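Local structure of putative sugar ABC transporter (Yersinia enterocolitica subsp. enterocolitica 8081, 5ULB) at residues Ala125-Glu130 / Glu157-Ala162; Ala23-Leu28 / Asp66-Ala71; Gly219-Leu224 / Asn251-Val256; Ala259-Leu264 / Pro315-Ser320; Ala278-Pro283 / Phe323-Phe328. The protein binds methylthioribose-like sugars, here the seleno analogue in both anomeric forms, and probably delivers such sugars to an ABC transporter as its periplasmic receptor. All coordinates share one frame; numbering follows the deposited sequence.

How the contacts relate
Contacts 2 and 3 are the buried ones and hold helices against the same mixed sheet on opposite sides of the chain's centre, their centres 34 Å apart; contact 2 is purely apolar, whereas contact 3 mixes ring edges with a buried serine. Contact 1 pairs two helices beside the sugar pocket, partly buried, and touches contact 4 through Leu-127 CD2 and Ala-259 N, 4.2 Å apart. Contacts 4 and 5 interleave along the chain: both join the ends of helix 262-278 to the C-terminal region, 4 at its start by a tryptophan and a water, 5 at its finish by a carboxylate with two direct bonds, farthest out from the centre.

Contact 1 (Ala125-Glu130 / Glu157-Ala162); sequences ASLTNE and ERRQAA
Helices 124-138 and 154-169 meet beside the sugar pocket of this periplasmic binding protein, and the contact carries one pocket residue, Arg-159. The axes of the two short helical segments approach to 8.4 Å and cross at -47°. No direct hydrogen bond joins them. At the middle of the crossing Thr-128 faces the other helix with both branches: CG2, anti to its own backbone N, rests on the methyl of Ala-162 (CG2 to CB 3.7 Å), while OG1 lies against the backbone of Arg-159, 3.4 Å from its CA. That hydroxyl is satisfied within its own helix by Asp-124 O. One turn toward the N-terminus, Ala-125 CB meets Ala-162 CB at 4.2 Å, so the methyl of Ala-162 lies between Thr-128 and Ala-125, with Asn-129 OD1 at the margin. Arg-159 runs extended from CG to NE, past Leu-127, whose CD1 sits obliquely by the guanidinium, 3.7 Å from NH2. Asp-124 forms a salt bridge with NE, and NH1 bonds O3 of the bound selenosugar in either anomer; Asp-124, as a second-shell residue, probably helps position the guanidinium. On the outer side a water donates to Asn-129 OD1 and to Ala-162 O, 2.8 Å each. Beneath the pair, Leu-127 packs on Ala-290 of strand 285-294 and Val-258 of strand 254-259, and Arg-159 lies on Gln-122 of strand 118-122.

Contact 2 (Ala23-Leu28 / Asp66-Ala71); sequences AVIRNL and DFVNQA
Apolar contacts make up the whole interface between strand 21-26 and helix 61-73, and no hydrogen bond crosses it. Ile-25 is the central side chain. Its CG2 branch, anti to the backbone N, reaches the CB of Phe-67 at 3.8 Å, and its CB lies 4.0 Å from Val-68 CG2. The other branch takes CG1 beside the backbone N and ends in CD1, 4.3 Å from Ala-71 CB; with chi2 at 91° this torsion lies away from the usual staggered positions. Phe-67 takes part mainly through its CB, since its ring leads off and meets the ring of Phe-55 with the planes at about 35°. A turn further along the helix two small methyls touch, Ala-23 CB and Ala-71 CB at 3.8 Å. The strand and helix segments run nearly antiparallel, at 167° with axes 8.9 Å apart, as expected where a helix covers a parallel sheet in the alternating alpha/beta fold of periplasmic binding proteins. Backbone bonding belongs to the sheet: Ala-23 and Ile-25 pair with Ile-80 of strand 78-82, and Val-24 pairs with Asp-53 and Phe-55 of strand 51-56. Polar contacts gather at the C-terminal end of the strand and just beyond it: Arg-26 bonds Asn-33, Thr-34 and Ser-82, Asn-27 bonds Ser-57 and Asp-61, and Leu-28 touches the bound sugar.

Contact 3 (Gly219-Leu224 / Asn251-Val256); sequences GAYKAL and NSPWKV
Ser-252 OG is the best-held polar atom, with two hydrogen-bonding partners: it accepts from Trp-254 N (3.2 Å, N-H...O angle 168°), closing an ST turn, and it also bonds Leu-246 O. With OG anti to its backbone N, the same oxygen sits at the edge of the Tyr-221 ring near its plane, 3.4 Å from CE2. Tyr-221 stands out from its helix with CG anti to the backbone N (chi1 -179°), which sends the ring across to the loop leading into strand 254-259. Pro-253 crosses it at about a right angle and brings CD to 3.6 Å from Tyr-221 CE2. The ring's CD2 comes to the edge of the Trp-254 indole, 4.1 Å from CE3. Helix 214-226 here lies against the entry to strand 254-259, part of the alternating alpha/beta layering of the binding-protein fold, with Tyr-221 also packing on Leu-234 of strand 233-237. Leu-224, one turn on, slides past Pro-253 in the opposite direction, its CD1 3.8 Å from the proline CG. The phenol OH of Tyr-221 bonds Glu-249 and Gln-225, whereas Trp-254 NE1 bonds Ser-257 OG.

Contact 4 (Ala259-Leu264 / Pro315-Ser320); sequences AVDPKL and PGWGQS
The tight part of this contact is the indole of Trp-317, wedged against the backbone where strand 254-259 passes into helix 262-278. Its CZ3 meets Ala-259 O at the ring edge, near the plane, at 3.4 Å, and CH2 reaches Asp-261 N at 3.5 Å. CZ2 lies 3.7 Å from Asp-261 CB. The aspartate carboxylate is almost parallel to the ring plane, 6° apart. With CG anti to the backbone N, Asp-261 N-caps the helix: OD1 accepts from Lys-263 N at 2.9 Å, met from above the carboxylate plane. On the looser side Leu-264 spreads its methyls over the chain at Gly-318: Leu-264 CD2 lies 3.9 Å from Gly-318 C, and CD1 approaches Ser-320 CB at 4.2 Å. There a water donates to both Asp-261 OD2 and Gly-318 O, 2.8 Å each, bridging the segments where no direct hydrogen bond exists. Gly-318, in a type II turn and at positive phi, comes so near Asp-261 OD2 that a CB would clash. Around the contact, Trp-317 packs on Ala-291 and Ser-320 on Tyr-286, both of strand 285-294, while Pro-262 lies on Asn-33 and Gln-36 of helix 32-48.

Contact 5 (Ala278-Pro283 / Phe323-Phe328); sequences AGEETP and FNSPWF
The indole of Trp-327 carries Ser-325 CB and Phe-328 CD1 on one face, both offset toward the rim, and receives the carboxyl group of Glu-280 at its edge. Its CG sits between the backbone N and the carbonyl carbon, the crowded position (chi1 48°), from which the NE1 edge meets Glu-280 tip to tip. The phenyl ring of Phe-328 has Ser-325 N over one face and Trp-327 CZ3 at its edge. Ala-278 CB approaches the benzo part of the indole obliquely, 3.6 Å from CZ2. Glu-280, extended beyond CG, uses both oxygens. OE2 accepts from Trp-327 NE1 at 2.7 Å with an N-H...O angle of 154°; the oxygen lies close to the indole plane, whereas the N-H comes from above the carboxylate, whose plane is turned 69° from the ring. OE1 accepts from Ser-325 OG at 2.8 Å through its syn lone pair. Lys-275 forms a salt bridge to OE1 as well, which would favour the ionised carboxylate. At the other end of the contact Pro-283 and Phe-323 touch tip to tip, Pro-283 CD lying 3.6 Å from Phe-323 CE1; the Phe-323 ring also meets Tyr-286 edge-to-face. The two segments run nearly antiparallel. Gly-279, at positive phi, closes helix 262-278 with a Schellman motif, and the chain that follows toward strand 285-294 is tied by Glu-280 to Ser-325 and Trp-327 at the beginning of the C-terminal helix, far from the sugar pocket.

Contact 1 (Ala125-Glu130 / Glu157-Ala162)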
# COMPACT_ATOMS: atom_id res chain seq x y z
N ALA A 125 1.30 9.12 8.87
CA ALA A 125 1.91 10.43 9.28
C ALA A 125 3.39 10.46 8.94
O ALA A 125 3.85 11.44 8.41
CB ALA A 125 1.68 10.66 10.78
N SER A 126 4.10 9.39 9.23
CA SER A 126 5.55 9.32 8.87
C SER A 126 5.77 9.30 7.32
O SER A 126 6.67 9.97 6.82
CB SER A 126 6.17 8.12 9.50
OG SER A 126 7.55 8.10 9.19
N LEU A 127 4.95 8.56 6.61
CA LEU A 127 5.05 8.57 5.12
C LEU A 127 4.97 10.00 4.64
O LEU A 127 5.69 10.40 3.68
CB LEU A 127 3.96 7.73 4.46
CG LEU A 127 4.03 6.24 4.67
CD1 LEU A 127 2.79 5.55 4.11
CD2 LEU A 127 5.26 5.61 4.08
N THR A 128 4.03 10.79 5.17
CA THR A 128 3.86 12.18 4.81
C THR A 128 5.04 13.04 5.26
O THR A 128 5.51 13.87 4.51
CB THR A 128 2.52 12.70 5.37
OG1 THR A 128 1.45 11.91 4.88
CG2 THR A 128 2.29 14.12 5.11
N ASN A 129 5.38 12.90 6.55
CA ASN A 129 6.46 13.73 7.09
C ASN A 129 7.72 13.54 6.32
O ASN A 129 8.50 14.50 6.15
CB ASN A 129 6.59 13.48 8.58
CG ASN A 129 5.39 13.99 9.40
OD1 ASN A 129 4.68 14.85 8.98
ND2 ASN A 129 5.19 13.38 10.57
N GLU A 130 8.04 12.29 5.90
CA GLU A 130 9.27 12.07 5.20
C GLU A 130 9.26 12.51 3.74
O GLU A 130 10.25 12.87 3.14
CB GLU A 130 9.68 10.60 5.33
CG GLU A 130 10.01 10.18 6.73
CD GLU A 130 11.02 11.05 7.57
OE1 GLU A 130 11.95 11.52 7.08
OE2 GLU A 130 10.76 11.18 8.83
N GLU A 157 -6.99 9.86 4.24
CA GLU A 157 -7.40 10.84 5.23
C GLU A 157 -6.27 11.06 6.27
O GLU A 157 -6.05 12.21 6.69
CB GLU A 157 -8.76 10.46 5.82
CG GLU A 157 -9.94 10.63 4.76
CD GLU A 157 -10.26 12.10 4.12
OE1 GLU A 157 -11.05 12.07 3.04
OE2 GLU A 157 -9.73 13.30 4.66
N ARG A 158 -5.53 10.01 6.63
CA ARG A 158 -4.41 10.23 7.55
C ARG A 158 -3.28 11.02 6.92
O ARG A 158 -2.66 11.87 7.58
CB ARG A 158 -3.91 8.90 8.02
CG ARG A 158 -4.88 8.12 8.99
CD ARG A 158 -4.20 6.84 9.46
NE ARG A 158 -3.99 5.84 8.52
CZ ARG A 158 -4.84 4.78 8.20
NH1 ARG A 158 -6.02 4.64 8.90
NH2 ARG A 158 -4.50 3.86 7.07
N ARG A 159 -2.98 10.78 5.65
CA ARG A 159 -1.95 11.59 4.94
C ARG A 159 -2.38 13.03 4.84
O ARG A 159 -1.56 13.94 5.05
CB ARG A 159 -1.68 11.01 3.59
CG ARG A 159 -1.01 9.64 3.69
CD ARG A 159 -0.97 8.78 2.45
NE ARG A 159 -0.57 7.45 2.75
CZ ARG A 159 -0.57 6.44 1.91
NH1 ARG A 159 -0.75 6.62 0.59
NH2 ARG A 159 -0.41 5.22 2.35
N GLN A 160 -3.65 13.29 4.54
CA GLN A 160 -4.13 14.66 4.43
C GLN A 160 -4.01 15.38 5.81
O GLN A 160 -3.62 16.54 5.81
CB GLN A 160 -5.64 14.65 4.02
CG GLN A 160 -6.31 16.01 3.93
CD GLN A 160 -5.72 16.89 2.84
OE1 GLN A 160 -5.09 16.41 1.88
NE2 GLN A 160 -6.07 18.15 2.90
N ALA A 161 -4.31 14.71 6.89
CA ALA A 161 -4.21 15.37 8.24
C ALA A 161 -2.73 15.75 8.50
O ALA A 161 -2.46 16.86 8.98
CB ALA A 161 -4.76 14.51 9.34
N ALA A 162 -1.84 14.80 8.21
CA ALA A 162 -0.43 15.09 8.45
C ALA A 162 0.07 16.23 7.55
O ALA A 162 0.90 17.09 7.96
CB ALA A 162 0.41 13.84 8.28
O HOH W 1 2.58 16.29 10.05

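Contact 2 (Ala23-Leu28 / Asp66-Ala71)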
# COMPACT_ATOMS: atom_id res chain seq x y z
N ALA A 23 -9.79 -15.79 1.24
CA ALA A 23 -10.27 -14.81 0.23
C ALA A 23 -9.61 -13.46 0.55
O ALA A 23 -9.67 -13.01 1.72
CB ALA A 23 -11.76 -14.72 0.24
N VAL A 24 -9.09 -12.81 -0.46
CA VAL A 24 -8.57 -11.45 -0.32
C VAL A 24 -9.40 -10.51 -1.18
O VAL A 24 -9.54 -10.77 -2.41
CB VAL A 24 -7.09 -11.40 -0.75
CG1 VAL A 24 -6.50 -10.02 -0.59
CG2 VAL A 24 -6.31 -12.49 -0.05
N ILE A 25 -9.98 -9.48 -0.63
CA ILE A 25 -10.82 -8.52 -1.36
C ILE A 25 -10.16 -7.17 -1.13
O ILE A 25 -10.08 -6.69 0.02
CB ILE A 25 -12.27 -8.57 -0.94
CG1 ILE A 25 -12.88 -9.97 -0.97
CG2 ILE A 25 -13.04 -7.64 -1.91
CD1 ILE A 25 -12.78 -10.75 0.29
N ARG A 26 -9.79 -6.52 -2.22
CA ARG A 26 -9.10 -5.23 -2.18
C ARG A 26 -9.94 -4.23 -2.99
O ARG A 26 -10.34 -4.48 -4.15
CB ARG A 26 -7.66 -5.30 -2.61
CG ARG A 26 -6.91 -3.99 -2.69
CD ARG A 26 -5.42 -4.22 -2.56
NE ARG A 26 -4.69 -3.04 -2.93
CZ ARG A 26 -3.60 -2.56 -2.29
NH1 ARG A 26 -3.31 -2.88 -1.02
NH2 ARG A 26 -2.96 -1.57 -2.85
N ASN A 27 -10.18 -3.03 -2.42
CA ASN A 27 -11.05 -2.03 -2.99
C ASN A 27 -10.38 -1.08 -3.97
O ASN A 27 -10.58 0.14 -3.86
CB ASN A 27 -11.73 -1.26 -1.85
CG ASN A 27 -12.94 -0.49 -2.25
OD1 ASN A 27 -13.65 -0.81 -3.22
ND2 ASN A 27 -13.29 0.50 -1.41
N LEU A 28 -9.55 -1.63 -4.87
CA LEU A 28 -8.84 -0.88 -5.85
C LEU A 28 -8.82 -1.66 -7.15
O LEU A 28 -9.37 -2.78 -7.21
CB LEU A 28 -7.40 -0.50 -5.38
CG LEU A 28 -7.32 0.44 -4.17
CD1 LEU A 28 -5.88 0.56 -3.77
CD2 LEU A 28 -7.84 1.81 -4.56
N ASP A 66 -20.19 -6.80 -2.44
CA ASP A 66 -20.68 -8.09 -2.98
C ASP A 66 -19.59 -9.21 -2.88
O ASP A 66 -19.90 -10.34 -2.50
CB ASP A 66 -21.06 -7.89 -4.45
CG ASP A 66 -22.29 -7.05 -4.64
OD1 ASP A 66 -23.10 -6.84 -3.68
OD2 ASP A 66 -22.45 -6.68 -5.85
N PHE A 67 -18.33 -8.87 -3.19
CA PHE A 67 -17.25 -9.82 -3.07
C PHE A 67 -17.09 -10.33 -1.66
O PHE A 67 -16.87 -11.51 -1.41
CB PHE A 67 -15.95 -9.37 -3.64
CG PHE A 67 -15.87 -9.27 -5.12
CD1 PHE A 67 -16.23 -10.27 -5.93
CD2 PHE A 67 -15.22 -8.18 -5.69
CE1 PHE A 67 -16.05 -10.21 -7.30
CE2 PHE A 67 -14.98 -8.14 -7.06
CZ PHE A 67 -15.43 -9.14 -7.87
N VAL A 68 -17.17 -9.43 -0.70
CA VAL A 68 -17.00 -9.86 0.70
C VAL A 68 -18.15 -10.72 1.19
O VAL A 68 -17.97 -11.79 1.81
CB VAL A 68 -16.69 -8.68 1.67
CG1 VAL A 68 -16.55 -9.19 3.08
CG2 VAL A 68 -15.56 -7.81 1.21
N ASN A 69 -19.36 -10.30 0.84
CA ASN A 69 -20.49 -11.04 1.19
C ASN A 69 -20.52 -12.48 0.56
O ASN A 69 -20.84 -13.48 1.23
CB ASN A 69 -21.76 -10.30 0.79
CG ASN A 69 -22.09 -9.16 1.77
OD1 ASN A 69 -21.91 -9.31 3.00
ND2 ASN A 69 -22.69 -8.11 1.29
N GLN A 70 -20.07 -12.56 -0.66
CA GLN A 70 -19.96 -13.86 -1.30
C GLN A 70 -18.90 -14.73 -0.63
O GLN A 70 -19.11 -15.91 -0.39
CB GLN A 70 -19.64 -13.73 -2.74
CG GLN A 70 -20.78 -13.10 -3.55
CD GLN A 70 -20.44 -12.62 -4.92
OE1 GLN A 70 -19.50 -13.02 -5.52
NE2 GLN A 70 -21.32 -11.73 -5.45
N ALA A 71 -17.75 -14.10 -0.24
CA ALA A 71 -16.71 -14.92 0.48
C ALA A 71 -17.27 -15.43 1.81
O ALA A 71 -16.97 -16.54 2.21
CB ALA A 71 -15.49 -14.05 0.71

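Contact 3 (Gly219-Leu224 / Asn251-Val256)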
# COMPACT_ATOMS: atom_id res chain seq x y z
N GLY A 219 1.63 8.92 -13.21
CA GLY A 219 0.98 9.73 -14.23
C GLY A 219 1.51 11.12 -14.29
O GLY A 219 1.69 11.77 -15.37
N ALA A 220 1.76 11.75 -13.10
CA ALA A 220 2.39 13.09 -13.12
C ALA A 220 3.72 13.07 -13.78
O ALA A 220 4.03 14.02 -14.51
CB ALA A 220 2.50 13.60 -11.71
N TYR A 221 4.52 12.07 -13.54
CA TYR A 221 5.83 11.93 -14.17
C TYR A 221 5.74 11.97 -15.71
O TYR A 221 6.44 12.68 -16.40
CB TYR A 221 6.52 10.66 -13.71
CG TYR A 221 7.88 10.46 -14.30
CD1 TYR A 221 8.05 9.87 -15.58
CD2 TYR A 221 9.02 10.90 -13.68
CE1 TYR A 221 9.25 9.75 -16.19
CE2 TYR A 221 10.26 10.71 -14.27
CZ TYR A 221 10.38 10.16 -15.54
OH TYR A 221 11.59 10.07 -16.08
N LYS A 222 4.78 11.14 -16.21
CA LYS A 222 4.56 11.16 -17.70
C LYS A 222 4.18 12.52 -18.16
O LYS A 222 4.70 12.98 -19.18
CB LYS A 222 3.47 10.14 -18.00
CG LYS A 222 3.14 10.00 -19.50
CD LYS A 222 1.93 8.96 -19.69
CE LYS A 222 1.23 9.06 -21.08
NZ LYS A 222 2.21 8.37 -21.83
N ALA A 223 3.28 13.20 -17.46
CA ALA A 223 2.91 14.52 -17.89
C ALA A 223 4.11 15.47 -17.86
O ALA A 223 4.27 16.31 -18.77
CB ALA A 223 1.81 15.11 -17.02
N LEU A 224 4.93 15.39 -16.83
CA LEU A 224 6.12 16.31 -16.80
C LEU A 224 7.04 16.07 -17.97
O LEU A 224 7.57 17.00 -18.59
CB LEU A 224 6.90 16.18 -15.46
CG LEU A 224 6.12 16.54 -14.19
CD1 LEU A 224 7.05 16.48 -13.00
CD2 LEU A 224 5.51 17.91 -14.27
N ASN A 251 16.77 13.18 -17.09
CA ASN A 251 15.97 14.37 -16.73
C ASN A 251 14.91 14.11 -15.67
O ASN A 251 13.98 14.92 -15.46
CB ASN A 251 15.41 15.13 -17.98
CG ASN A 251 16.49 15.48 -18.94
OD1 ASN A 251 17.57 15.99 -18.54
ND2 ASN A 251 16.23 15.25 -20.19
N SER A 252 14.95 12.91 -15.09
CA SER A 252 13.99 12.57 -14.15
C SER A 252 13.84 13.49 -12.91
O SER A 252 14.76 13.70 -12.17
CB SER A 252 14.24 11.14 -13.60
OG SER A 252 13.22 10.88 -12.59
N PRO A 253 12.63 14.01 -12.72
CA PRO A 253 12.29 14.86 -11.58
C PRO A 253 11.85 14.07 -10.34
O PRO A 253 11.43 14.68 -9.38
CB PRO A 253 11.14 15.67 -12.08
CG PRO A 253 10.49 14.89 -13.05
CD PRO A 253 11.52 14.04 -13.68
N TRP A 254 11.93 12.74 -10.34
CA TRP A 254 11.37 11.93 -9.24
C TRP A 254 12.42 11.81 -8.12
O TRP A 254 13.31 10.98 -8.19
CB TRP A 254 10.97 10.54 -9.77
CG TRP A 254 10.14 9.71 -8.81
CD1 TRP A 254 10.28 9.54 -7.44
CD2 TRP A 254 8.96 8.96 -9.11
NE1 TRP A 254 9.33 8.73 -6.96
CE2 TRP A 254 8.50 8.36 -7.94
CE3 TRP A 254 8.26 8.70 -10.31
CZ2 TRP A 254 7.36 7.54 -7.91
CZ3 TRP A 254 7.12 7.96 -10.26
CH2 TRP A 254 6.72 7.39 -9.09
N LYS A 255 12.31 12.67 -7.11
CA LYS A 255 13.35 12.85 -6.11
C LYS A 255 13.35 11.85 -4.96
O LYS A 255 14.43 11.53 -4.46
CB LYS A 255 13.24 14.27 -5.51
CG LYS A 255 13.39 15.38 -6.38
CD LYS A 255 14.48 15.20 -7.38
CE LYS A 255 15.67 15.68 -6.79
NZ LYS A 255 15.91 16.98 -7.57
N VAL A 256 12.18 11.39 -4.56
CA VAL A 256 12.10 10.52 -3.38
C VAL A 256 10.83 9.72 -3.47
O VAL A 256 9.80 10.21 -3.95
CB VAL A 256 12.18 11.24 -2.11
CG1 VAL A 256 10.96 12.08 -1.76
CG2 VAL A 256 12.45 10.37 -0.87

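Contact 4 (Ala259-Leu264 / Pro315-Ser320)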
# COMPACT_ATOMS: atom_id res chain seq x y z
N ALA A 259 8.31 4.52 1.41
CA ALA A 259 7.49 3.33 1.07
C ALA A 259 7.73 2.15 1.97
O ALA A 259 8.78 2.02 2.58
CB ALA A 259 7.82 2.92 -0.37
N VAL A 260 6.70 1.31 2.00
CA VAL A 260 6.74 -0.04 2.54
C VAL A 260 6.62 -0.99 1.36
O VAL A 260 5.82 -0.71 0.42
CB VAL A 260 5.58 -0.28 3.57
CG1 VAL A 260 5.60 -1.67 4.12
CG2 VAL A 260 5.60 0.76 4.70
N ASP A 261 7.29 -2.09 1.38
CA ASP A 261 7.17 -3.10 0.28
C ASP A 261 5.73 -3.70 0.39
O ASP A 261 5.40 -4.35 1.38
CB ASP A 261 8.16 -4.24 0.48
CG ASP A 261 8.15 -5.30 -0.63
OD1 ASP A 261 7.24 -5.25 -1.50
OD2 ASP A 261 9.08 -6.14 -0.57
N PRO A 262 4.88 -3.50 -0.65
CA PRO A 262 3.54 -4.07 -0.54
C PRO A 262 3.51 -5.52 -0.51
O PRO A 262 2.51 -6.07 0.05
CB PRO A 262 2.81 -3.43 -1.77
CG PRO A 262 3.67 -2.33 -2.28
CD PRO A 262 5.06 -2.75 -1.90
N LYS A 263 4.51 -6.21 -1.04
CA LYS A 263 4.52 -7.67 -0.93
C LYS A 263 4.60 -8.06 0.55
O LYS A 263 4.03 -9.07 0.94
CB LYS A 263 5.74 -8.24 -1.62
CG LYS A 263 5.70 -8.11 -3.12
CD LYS A 263 6.74 -9.03 -3.78
CE LYS A 263 7.28 -10.06 -2.83
NZ LYS A 263 6.63 -11.44 -2.77
N LEU A 264 5.37 -7.34 1.35
CA LEU A 264 5.44 -7.62 2.81
C LEU A 264 4.14 -7.36 3.46
O LEU A 264 3.76 -8.10 4.37
CB LEU A 264 6.60 -6.75 3.39
CG LEU A 264 6.84 -6.94 4.90
CD1 LEU A 264 7.26 -8.35 5.21
CD2 LEU A 264 7.83 -5.91 5.37
N PRO A 315 19.49 -1.56 3.81
CA PRO A 315 19.52 -2.59 4.86
C PRO A 315 18.17 -2.80 5.45
O PRO A 315 17.56 -1.80 5.87
CB PRO A 315 20.40 -1.98 5.93
CG PRO A 315 21.43 -1.22 5.12
CD PRO A 315 20.63 -0.58 3.98
N GLY A 316 17.72 -4.07 5.42
CA GLY A 316 16.53 -4.52 5.96
C GLY A 316 15.22 -4.29 5.16
O GLY A 316 14.12 -4.72 5.61
N TRP A 317 15.34 -3.79 3.95
CA TRP A 317 14.18 -3.53 3.13
C TRP A 317 13.36 -4.81 2.91
O TRP A 317 13.85 -5.89 2.53
CB TRP A 317 14.60 -3.00 1.78
CG TRP A 317 13.45 -2.98 0.85
CD1 TRP A 317 13.18 -3.93 -0.15
CD2 TRP A 317 12.45 -2.02 0.80
NE1 TRP A 317 12.07 -3.54 -0.78
CE2 TRP A 317 11.57 -2.39 -0.22
CE3 TRP A 317 12.17 -0.82 1.53
CZ2 TRP A 317 10.46 -1.59 -0.53
CZ3 TRP A 317 11.08 -0.14 1.25
CH2 TRP A 317 10.24 -0.52 0.21
N GLY A 318 12.06 -4.60 3.08
CA GLY A 318 11.08 -5.62 2.72
C GLY A 318 11.10 -6.89 3.54
O GLY A 318 10.52 -7.94 3.14
N GLN A 319 11.74 -6.84 4.68
CA GLN A 319 11.88 -8.03 5.54
C GLN A 319 11.36 -7.75 6.94
O GLN A 319 11.46 -6.64 7.44
CB GLN A 319 13.41 -8.36 5.70
CG GLN A 319 14.16 -8.55 4.36
CD GLN A 319 15.69 -8.18 4.44
OE1 GLN A 319 16.21 -7.24 3.76
NE2 GLN A 319 16.39 -8.89 5.31
N SER A 320 10.72 -8.75 7.53
CA SER A 320 10.33 -8.66 8.92
C SER A 320 10.11 -10.09 9.39
O SER A 320 9.44 -10.89 8.67
CB SER A 320 8.94 -7.93 9.03
OG SER A 320 8.51 -7.96 10.33
O HOH W 2 9.02 -8.55 0.87

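Contact 5 (Ala278-Pro283 / Phe323-Phe328)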
# COMPACT_ATOMS: atom_id res chain seq x y z
N ALA A 278 -4.89 -20.94 13.44
CA ALA A 278 -4.20 -21.85 14.35
C ALA A 278 -4.55 -21.68 15.80
O ALA A 278 -4.16 -22.53 16.63
CB ALA A 278 -2.73 -21.67 14.18
N GLY A 279 -5.22 -20.60 16.14
CA GLY A 279 -5.56 -20.35 17.56
C GLY A 279 -4.47 -19.64 18.38
O GLY A 279 -4.52 -19.69 19.61
N GLU A 280 -3.54 -18.99 17.72
CA GLU A 280 -2.43 -18.25 18.34
C GLU A 280 -2.79 -16.79 18.51
O GLU A 280 -3.47 -16.21 17.65
CB GLU A 280 -1.15 -18.40 17.53
CG GLU A 280 -0.56 -19.78 17.51
CD GLU A 280 0.74 -19.89 16.75
OE1 GLU A 280 1.20 -18.95 16.00
OE2 GLU A 280 1.42 -20.87 16.97
N GLU A 281 -2.34 -16.18 19.61
CA GLU A 281 -2.63 -14.78 19.87
C GLU A 281 -2.15 -13.88 18.76
O GLU A 281 -1.02 -14.09 18.27
CB GLU A 281 -2.00 -14.38 21.20
CG GLU A 281 -2.18 -12.92 21.58
CD GLU A 281 -1.46 -12.53 22.88
OE1 GLU A 281 -0.68 -13.39 23.42
OE2 GLU A 281 -1.75 -11.42 23.34
N THR A 282 -2.95 -12.91 18.39
CA THR A 282 -2.60 -11.85 17.45
C THR A 282 -3.09 -10.51 17.98
O THR A 282 -4.02 -10.45 18.73
CB THR A 282 -3.28 -12.12 16.06
OG1 THR A 282 -4.68 -12.30 16.21
CG2 THR A 282 -2.59 -13.29 15.34
N PRO A 283 -2.37 -9.43 17.68
CA PRO A 283 -2.65 -8.16 18.28
C PRO A 283 -3.85 -7.50 17.67
O PRO A 283 -4.27 -7.82 16.53
CB PRO A 283 -1.41 -7.35 17.97
CG PRO A 283 -0.87 -7.93 16.73
CD PRO A 283 -1.19 -9.40 16.82
N PHE A 323 5.33 -12.03 13.28
CA PHE A 323 4.34 -13.05 13.04
C PHE A 323 4.78 -14.30 12.28
O PHE A 323 3.94 -15.07 11.83
CB PHE A 323 3.00 -12.47 12.45
CG PHE A 323 2.63 -11.15 13.06
CD1 PHE A 323 2.25 -11.15 14.38
CD2 PHE A 323 2.67 -9.97 12.38
CE1 PHE A 323 1.93 -9.97 15.04
CE2 PHE A 323 2.34 -8.78 13.00
CZ PHE A 323 2.00 -8.77 14.36
N ASN A 324 6.09 -14.51 12.25
CA ASN A 324 6.67 -15.67 11.58
C ASN A 324 6.75 -16.85 12.54
O ASN A 324 7.77 -17.12 13.11
CB ASN A 324 8.04 -15.34 11.01
CG ASN A 324 8.28 -15.99 9.75
OD1 ASN A 324 9.36 -16.48 9.54
ND2 ASN A 324 7.30 -16.03 8.89
N SER A 325 5.67 -17.60 12.73
CA SER A 325 5.66 -18.70 13.61
C SER A 325 6.61 -19.82 13.13
O SER A 325 6.80 -20.02 11.91
CB SER A 325 4.23 -19.26 13.65
OG SER A 325 3.34 -18.36 14.24
N PRO A 326 7.20 -20.55 14.09
CA PRO A 326 8.14 -21.57 13.68
C PRO A 326 7.57 -22.69 12.84
O PRO A 326 8.25 -23.29 12.01
CB PRO A 326 8.67 -22.14 14.97
CG PRO A 326 8.04 -21.37 16.06
CD PRO A 326 7.20 -20.35 15.54
N TRP A 327 6.29 -22.98 13.00
CA TRP A 327 5.62 -24.03 12.21
C TRP A 327 5.38 -23.56 10.78
O TRP A 327 4.94 -24.37 9.96
CB TRP A 327 4.31 -24.54 12.87
CG TRP A 327 3.40 -23.53 13.33
CD1 TRP A 327 3.38 -22.99 14.59
CD2 TRP A 327 2.36 -22.84 12.62
NE1 TRP A 327 2.46 -21.98 14.72
CE2 TRP A 327 1.78 -21.90 13.54
CE3 TRP A 327 1.85 -22.94 11.33
CZ2 TRP A 327 0.71 -21.12 13.22
CZ3 TRP A 327 0.75 -22.13 10.96
CH2 TRP A 327 0.17 -21.24 11.91
N PHE A 328 5.59 -22.28 10.42
CA PHE A 328 5.51 -21.90 8.98
C PHE A 328 6.54 -22.69 8.21
O PHE A 328 6.25 -23.07 7.08
CB PHE A 328 5.70 -20.41 8.81
CG PHE A 328 4.56 -19.53 9.30
CD1 PHE A 328 3.33 -20.00 9.77
CD2 PHE A 328 4.72 -18.14 9.24
CE1 PHE A 328 2.41 -19.11 10.21
CE2 PHE A 328 3.76 -17.26 9.69
CZ PHE A 328 2.59 -17.76 10.19